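Local coordinates for dextranase (Pseudarthrobacter oxydans, PDB 6NZS), which catalyses the endohydrolysis of (1->6)-alpha-D-glucosidic linkages in dextran, at residues 35-39 with 184-188. Numbering follows the deposited sequence.
Sequences SFYDL and NSMMI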
loop_
_atom_site.group_PDB
_atom_site.type_symbol
_atom_site.label_atom_id
_atom_site.label_comp_id
_atom_site.label_asym_id
_atom_site.label_seq_id
_atom_site.Cartn_x
_atom_site.Cartn_y
_atom_site.Cartn_z
ATOM N N SER A 35 -14.341 -16.454 0.537
ATOM C CA SER A 35 -15.461 -17.118 1.191
ATOM C C SER A 35 -16.618 -16.177 1.477
ATOM O O SER A 35 -17.701 -16.642 1.847
ATOM C CB SER A 35 -15.007 -17.690 2.532
ATOM O OG SER A 35 -13.977 -18.638 2.338
ATOM N N PHE A 36 -16.431 -14.873 1.299
ATOM C CA PHE A 36 -17.345 -13.905 1.874
ATOM C C PHE A 36 -18.100 -13.057 0.871
ATOM O O PHE A 36 -19.168 -12.547 1.225
ATOM C CB PHE A 36 -16.592 -13.007 2.868
ATOM C CG PHE A 36 -15.848 -13.795 3.890
ATOM C CD1 PHE A 36 -16.537 -14.402 4.922
ATOM C CD2 PHE A 36 -14.481 -13.990 3.797
ATOM C CE1 PHE A 36 -15.882 -15.168 5.862
ATOM C CE2 PHE A 36 -13.822 -14.758 4.745
ATOM C CZ PHE A 36 -14.523 -15.344 5.769
ATOM N N TYR A 37 -17.606 -12.905 -0.359
ATOM C CA TYR A 37 -18.231 -12.030 -1.348
ATOM C C TYR A 37 -18.253 -12.693 -2.712
ATOM O O TYR A 37 -17.314 -13.402 -3.082
ATOM C CB TYR A 37 -17.456 -10.701 -1.475
ATOM C CG TYR A 37 -17.322 -10.031 -0.142
ATOM C CD1 TYR A 37 -18.380 -9.310 0.387
ATOM C CD2 TYR A 37 -16.170 -10.174 0.626
ATOM C CE1 TYR A 37 -18.296 -8.723 1.627
ATOM C CE2 TYR A 37 -16.075 -9.588 1.885
ATOM C CZ TYR A 37 -17.149 -8.867 2.375
ATOM O OH TYR A 37 -17.105 -8.277 3.614
ATOM N N ASP A 38 -19.329 -12.444 -3.455
ATOM C CA ASP A 38 -19.406 -12.761 -4.874
ATOM C C ASP A 38 -19.665 -11.475 -5.641
ATOM O O ASP A 38 -20.400 -10.605 -5.169
ATOM C CB ASP A 38 -20.541 -13.748 -5.170
ATOM C CG ASP A 38 -20.251 -15.139 -4.646
ATOM O OD1 ASP A 38 -19.127 -15.628 -4.858
ATOM O OD2 ASP A 38 -21.157 -15.748 -4.028
ATOM N N LEU A 39 -19.066 -11.359 -6.826
ATOM C CA LEU A 39 -19.176 -10.143 -7.623
ATOM C C LEU A 39 -19.546 -10.474 -9.066
ATOM O O LEU A 39 -19.004 -11.412 -9.658
ATOM C CB LEU A 39 -17.849 -9.379 -7.583
ATOM C CG LEU A 39 -17.828 -7.969 -8.164
ATOM C CD1 LEU A 39 -16.887 -7.080 -7.360
ATOM C CD2 LEU A 39 -17.369 -8.010 -9.593
ATOM N N ASN A 184 -13.704 -8.901 7.185
ATOM C CA ASN A 184 -13.386 -9.506 5.901
ATOM C C ASN A 184 -13.554 -8.394 4.874
ATOM O O ASN A 184 -14.677 -8.031 4.510
ATOM C CB ASN A 184 -14.314 -10.691 5.652
ATOM C CG ASN A 184 -14.161 -11.753 6.712
ATOM O OD1 ASN A 184 -13.128 -12.414 6.791
ATOM N ND2 ASN A 184 -15.175 -11.905 7.555
ATOM N N SER A 185 -12.440 -7.815 4.462
ATOM C CA SER A 185 -12.525 -6.676 3.565
ATOM C C SER A 185 -12.766 -7.126 2.129
ATOM O O SER A 185 -12.524 -8.279 1.751
ATOM C CB SER A 185 -11.281 -5.800 3.690
ATOM O OG SER A 185 -10.094 -6.488 3.345
ATOM N N MET A 186 -13.273 -6.191 1.325
ATOM C CA MET A 186 -13.633 -6.463 -0.065
ATOM C C MET A 186 -13.221 -5.260 -0.900
ATOM O O MET A 186 -13.853 -4.200 -0.812
ATOM C CB MET A 186 -15.133 -6.722 -0.214
ATOM C CG MET A 186 -15.582 -6.926 -1.670
ATOM S SD MET A 186 -14.758 -8.336 -2.449
ATOM C CE MET A 186 -15.358 -8.184 -4.132
ATOM N N MET A 187 -12.179 -5.431 -1.718
ATOM C CA MET A 187 -11.701 -4.391 -2.614
ATOM C C MET A 187 -12.158 -4.695 -4.029
ATOM O O MET A 187 -12.169 -5.852 -4.458
ATOM C CB MET A 187 -10.174 -4.349 -2.587
ATOM C CG MET A 187 -9.612 -3.062 -2.029
ATOM S SD MET A 187 -10.160 -2.753 -0.347
ATOM C CE MET A 187 -9.535 -4.239 0.449
ATOM N N ILE A 188 -12.541 -3.648 -4.752
ATOM C CA ILE A 188 -12.820 -3.740 -6.181
ATOM C C ILE A 188 -11.783 -2.903 -6.914
ATOM O O ILE A 188 -11.594 -1.718 -6.604
ATOM C CB ILE A 188 -14.241 -3.269 -6.530
ATOM C CG1 ILE A 188 -15.281 -4.173 -5.863
ATOM C CG2 ILE A 188 -14.439 -3.244 -8.057
ATOM C CD1 ILE A 188 -16.721 -3.710 -6.044
#
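At the apolar centre, Leu39 CD1 meets Met186 CE at 3.7 Å and Ile188 CD1 at 3.6 Å, illustrating how strands that face each other across a core are joined by side chains rather than by backbone pairing. Beside it Met186 CB sits over a face of the Tyr37 ring, 3.7 Å from its centroid in a CH-pi contact, and Met186 SD approaches that centroid obliquely at 4.5 Å, a Met-aromatic contact. Further out, Asn184 CB covers a face of Phe36, the loop residue before strand 37-43, 4.1 Å from the ring centroid. The polar edge is reached where Tyr37 OH donates a 2.6 Å hydrogen bond to Asn184 O, while the side-chain amide of Asn184 is hydrogen-bonded elsewhere, OD1 to Thr84 OG1 and ND2 to Gln153 OE1. The axes of 37-39 and 184-188 approach to 9.3 Å, their directions 14° apart, across the interior of the curled sheet of the Ig-like N-terminal domain. Strands 51-58 and 84-92 connect 37-43 to 176-192 round one side; Thr55 and Val98 help close the core around Leu39.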